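Local atomic coordinates of MutT/nudix family protein (PDB entry 3GZ5), a protein that probably represses genes of NAD metabolism by binding DNA through a winged-helix domain, under the control of ADP-ribose sensed by a Nudix domain. Residues P85-L90 against V107-L112; Q89-G94 against L146-Q151. One frame throughout, in Å; residues are numbered along the deposited sequence.

Contact 1 (P85-L90 against V107-L112); sequences PYIEQL and VCYTAL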
# COMPACT_ATOMS: atom_id res chain seq x y z
N PRO B 85 -16.89 6.69 5.81
CA PRO B 85 -17.22 5.32 5.41
C PRO B 85 -16.07 4.58 4.72
O PRO B 85 -16.12 3.36 4.61
CB PRO B 85 -18.41 5.51 4.45
CG PRO B 85 -18.18 6.87 3.83
CD PRO B 85 -17.53 7.70 4.94
N TYR B 86 -15.04 5.28 4.28
CA TYR B 86 -13.92 4.61 3.61
C TYR B 86 -12.58 5.13 4.11
O TYR B 86 -12.35 6.33 4.18
CB TYR B 86 -13.98 4.73 2.06
CG TYR B 86 -12.81 4.04 1.38
CD1 TYR B 86 -11.61 4.73 1.16
CD2 TYR B 86 -12.88 2.70 0.99
CE1 TYR B 86 -10.50 4.10 0.56
CE2 TYR B 86 -11.77 2.06 0.38
CZ TYR B 86 -10.59 2.77 0.18
OH TYR B 86 -9.49 2.16 -0.39
N ILE B 87 -11.70 4.20 4.44
CA ILE B 87 -10.36 4.52 4.94
C ILE B 87 -9.40 3.40 4.61
O ILE B 87 -9.74 2.23 4.71
CB ILE B 87 -10.38 4.88 6.48
CG1 ILE B 87 -9.05 5.51 6.89
CG2 ILE B 87 -10.72 3.65 7.36
CD1 ILE B 87 -9.19 6.54 7.97
N GLU B 88 -8.20 3.76 4.17
CA GLU B 88 -7.19 2.81 3.78
C GLU B 88 -5.82 3.42 4.03
O GLU B 88 -5.58 4.60 3.70
CB GLU B 88 -7.32 2.48 2.27
CG GLU B 88 -6.23 1.55 1.74
CD GLU B 88 -6.25 1.40 0.22
OE1 GLU B 88 -6.07 0.26 -0.27
OE2 GLU B 88 -6.43 2.42 -0.48
N GLN B 89 -4.91 2.63 4.58
CA GLN B 89 -3.54 3.07 4.78
C GLN B 89 -2.88 3.40 3.44
O GLN B 89 -2.95 2.62 2.48
CB GLN B 89 -2.77 1.97 5.52
CG GLN B 89 -1.71 2.46 6.48
CD GLN B 89 -1.05 1.33 7.24
OE1 GLN B 89 -1.41 1.03 8.39
NE2 GLN B 89 -0.09 0.71 6.61
N LEU B 90 -2.25 4.57 3.36
CA LEU B 90 -1.51 5.01 2.19
C LEU B 90 -0.03 4.57 2.22
O LEU B 90 0.45 3.84 1.35
CB LEU B 90 -1.61 6.54 2.07
CG LEU B 90 -0.94 7.21 0.86
CD1 LEU B 90 -1.53 6.73 -0.46
CD2 LEU B 90 -0.92 8.75 0.95
N VAL B 107 2.39 7.39 9.98
CA VAL B 107 1.57 6.43 9.27
C VAL B 107 0.40 7.19 8.62
O VAL B 107 -0.46 7.76 9.31
CB VAL B 107 1.10 5.30 10.20
CG1 VAL B 107 0.37 4.22 9.40
CG2 VAL B 107 2.30 4.71 11.01
N CYS B 108 0.42 7.24 7.29
CA CYS B 108 -0.53 8.03 6.53
C CYS B 108 -1.62 7.18 5.93
O CYS B 108 -1.34 6.12 5.37
CB CYS B 108 0.15 8.85 5.41
SG CYS B 108 -0.98 10.20 4.79
N TYR B 109 -2.86 7.66 6.06
CA TYR B 109 -4.07 7.04 5.56
C TYR B 109 -4.71 7.93 4.50
O TYR B 109 -4.49 9.17 4.52
CB TYR B 109 -5.09 6.85 6.70
CG TYR B 109 -4.73 5.72 7.64
CD1 TYR B 109 -5.36 4.48 7.53
CD2 TYR B 109 -3.74 5.87 8.60
CE1 TYR B 109 -5.03 3.42 8.37
CE2 TYR B 109 -3.38 4.80 9.44
CZ TYR B 109 -4.04 3.59 9.32
OH TYR B 109 -3.70 2.54 10.14
N THR B 110 -5.45 7.30 3.57
CA THR B 110 -6.40 8.00 2.71
C THR B 110 -7.81 7.72 3.19
O THR B 110 -8.13 6.59 3.56
CB THR B 110 -6.36 7.56 1.21
OG1 THR B 110 -5.02 7.65 0.72
CG2 THR B 110 -7.23 8.52 0.35
N ALA B 111 -8.65 8.74 3.18
CA ALA B 111 -10.04 8.54 3.48
C ALA B 111 -10.97 9.27 2.51
O ALA B 111 -10.57 10.24 1.84
CB ALA B 111 -10.34 8.92 4.97
N LEU B 112 -12.21 8.80 2.46
CA LEU B 112 -13.26 9.40 1.66
C LEU B 112 -14.56 9.50 2.44
O LEU B 112 -14.95 8.57 3.15
CB LEU B 112 -13.49 8.60 0.36
CG LEU B 112 -12.42 8.52 -0.74
CD1 LEU B 112 -12.89 7.67 -1.95
CD2 LEU B 112 -12.07 9.92 -1.24
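Glu88 and Thr110 pair backbone to backbone through two bonds, each residue giving one and accepting one. Glu88 N donates to Thr110 O at 2.9 Å, while Thr110 N returns a bond to Glu88 O at 2.7 Å. At the next hydrogen-bonded pair Leu112 N reaches Tyr86 O at 3.0 Å, whereas the return bond from Tyr86 N to Leu112 O is weak. At the other end Leu90 N is taken up by Cys108 O at 2.7 Å. Between these hydrogen-bonded pairs lie the non-hydrogen-bonded ones, where Ile87 CA–H points at Thr110 O.

The side chains of Gln89 and Tyr109 add a CH-pi contact: Gln89 CG sits over one face of the phenol ring, 4.0 Å from its centroid and offset toward the rim. Tyr109 CG, anti to the carbonyl carbon (chi1 -75°), starts that ring beside Gln89 CA. On the face carrying Ile87 and Ala111, Ile87 CD1 rests 4.0 Å from Ala111 CB, and helix 68-80 covers Ile87 and Tyr109. On the face of Glu88 and Thr110, Glu88 OE2, whose position is less certain, is modelled in salt bridges to Arg155 and Lys159 of helix 145-162; Arg155 also donates to Gln89 O and, weakly, to Thr110 OG1. This ladder is that of an antiparallel beta hairpin, strands 86-95 and 104-112, within the mixed sheet of the alpha/beta/alpha Nudix fold.

Contact 2 (Q89-G94 against L146-Q151); sequences QLCTVG and LQLIEQ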
# COMPACT_ATOMS: atom_id res chain seq x y z
N GLN B 89 -4.91 2.63 4.58
CA GLN B 89 -3.54 3.07 4.78
C GLN B 89 -2.88 3.40 3.44
O GLN B 89 -2.95 2.62 2.48
CB GLN B 89 -2.77 1.97 5.52
CG GLN B 89 -1.71 2.46 6.48
CD GLN B 89 -1.05 1.33 7.24
OE1 GLN B 89 -1.41 1.03 8.39
NE2 GLN B 89 -0.09 0.71 6.61
N LEU B 90 -2.25 4.57 3.36
CA LEU B 90 -1.51 5.01 2.19
C LEU B 90 -0.03 4.57 2.22
O LEU B 90 0.45 3.84 1.35
CB LEU B 90 -1.61 6.54 2.07
CG LEU B 90 -0.94 7.21 0.86
CD1 LEU B 90 -1.53 6.73 -0.46
CD2 LEU B 90 -0.92 8.75 0.95
N CYS B 91 0.69 5.03 3.24
CA CYS B 91 2.11 4.84 3.32
C CYS B 91 2.55 5.25 4.73
O CYS B 91 1.78 5.86 5.49
CB CYS B 91 2.84 5.67 2.24
SG CYS B 91 2.58 7.45 2.44
N THR B 92 3.77 4.85 5.09
CA THR B 92 4.39 5.24 6.35
C THR B 92 5.66 5.94 5.92
O THR B 92 6.46 5.37 5.19
CB THR B 92 4.68 4.00 7.23
OG1 THR B 92 3.42 3.47 7.65
CG2 THR B 92 5.49 4.36 8.48
N VAL B 93 5.80 7.20 6.30
CA VAL B 93 7.04 7.92 6.02
C VAL B 93 7.84 8.10 7.31
O VAL B 93 7.28 8.48 8.36
CB VAL B 93 6.78 9.28 5.33
CG1 VAL B 93 8.09 10.00 5.06
CG2 VAL B 93 6.09 9.04 3.97
N GLY B 94 9.14 7.83 7.24
CA GLY B 94 9.99 8.00 8.41
C GLY B 94 11.43 8.23 8.03
O GLY B 94 12.00 7.44 7.30
N LEU B 146 2.19 18.26 1.95
CA LEU B 146 1.89 18.44 0.54
C LEU B 146 2.23 17.18 -0.25
O LEU B 146 1.50 16.79 -1.16
CB LEU B 146 2.64 19.64 -0.06
CG LEU B 146 2.41 19.83 -1.57
CD1 LEU B 146 0.92 20.05 -1.85
CD2 LEU B 146 3.25 20.98 -2.14
N GLN B 147 3.36 16.58 0.09
CA GLN B 147 3.84 15.40 -0.59
C GLN B 147 2.95 14.18 -0.32
O GLN B 147 2.68 13.39 -1.23
CB GLN B 147 5.27 15.13 -0.14
CG GLN B 147 6.11 14.26 -1.05
CD GLN B 147 7.58 14.33 -0.68
OE1 GLN B 147 8.02 15.27 0.00
NE2 GLN B 147 8.35 13.33 -1.12
N LEU B 148 2.49 14.05 0.93
CA LEU B 148 1.50 13.04 1.33
C LEU B 148 0.16 13.20 0.58
O LEU B 148 -0.43 12.22 0.15
CB LEU B 148 1.29 13.05 2.85
CG LEU B 148 2.43 12.58 3.77
CD1 LEU B 148 2.07 12.81 5.21
CD2 LEU B 148 2.84 11.10 3.54
N ILE B 149 -0.30 14.44 0.42
CA ILE B 149 -1.51 14.77 -0.37
C ILE B 149 -1.37 14.35 -1.83
O ILE B 149 -2.24 13.66 -2.37
CB ILE B 149 -1.94 16.26 -0.18
CG1 ILE B 149 -2.39 16.46 1.26
CG2 ILE B 149 -3.08 16.67 -1.12
CD1 ILE B 149 -2.45 17.88 1.72
N GLU B 150 -0.24 14.70 -2.46
CA GLU B 150 0.08 14.27 -3.82
C GLU B 150 0.10 12.74 -4.00
O GLU B 150 -0.38 12.21 -5.02
CB GLU B 150 1.44 14.83 -4.26
CG GLU B 150 1.51 16.36 -4.33
CD GLU B 150 2.90 16.88 -4.75
OE1 GLU B 150 3.87 16.07 -4.77
OE2 GLU B 150 3.01 18.09 -5.06
N GLN B 151 0.69 12.03 -3.04
CA GLN B 151 0.66 10.58 -3.04
C GLN B 151 -0.78 10.03 -2.90
O GLN B 151 -1.18 9.13 -3.64
CB GLN B 151 1.59 10.04 -1.96
CG GLN B 151 2.06 8.62 -2.22
CD GLN B 151 3.23 8.19 -1.34
OE1 GLN B 151 4.00 9.02 -0.83
NE2 GLN B 151 3.38 6.87 -1.18
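A helix laid against one face of the Nudix sheet, next to a classic beta bulge, is the setting in which Cys91 meets Leu148 and Gln151. The bulge sets Leu90 and Cys91 together opposite Cys108, and the CB atoms of both these consecutive residues point toward helix 146-151. The short axes of strand and helix approach to 9.5 Å and run at 146° to each other.

Leu148 CD2 is the shared apolar contact: it lies 3.8 Å from Cys91 SG and 3.9 Å from Val93 CG2, the side chains of Val93 and Leu148 passing each other on opposite headings. Leu148 CG, anti to the carbonyl carbon (chi1 -69°), is thereby carried nearer the strand than CB. The other neighbour of Cys91 is the extended side chain of Gln151, whose NE2 comes to 3.7 Å from Cys91 CB. Cys91 SG stands above the plane of that amide, displaced past its OE1 and NE2 end. Leu90 meets the same two helix residues, with CD2 at 3.6 Å from Leu148 O and at 4.1 Å from Gln151 CB; Ala152 and Arg155 continue its cover.

With none of these approaches forming a hydrogen bond between strand and helix, the contact depends on methyl, sulfur and methylene surfaces, with the Gln151 amide and the Leu148 carbonyl oxygen as non-bonding neighbours, and its hold is that of van der Waals fit and the burial of apolar surface.

In the fold
The two contacts illustrate how one strand can serve a sheet and a helix layer at once. Both use strand 86-95 and share Gln89 and Leu90. Contact 1 lies nearer the middle of the chain, about 7 Å from its centre against about 13 Å for contact 2, and both are partly buried. In the sheet the chemistry is directional, carried by backbone bonds; toward the helix it is apolar and covers far less surface, 231 Å² against 605 Å². A probable hydrogen bond from Cys108 N to Cys91 O ties them, as does packing of Cys108 CB on Leu148 CD2 and Val107 CG1 on Thr92 OG1. In contact 2 Thr92 hydrogen-bonds Thr92 of the second subunit, on which Gln89 and Val107 of contact 1 pack.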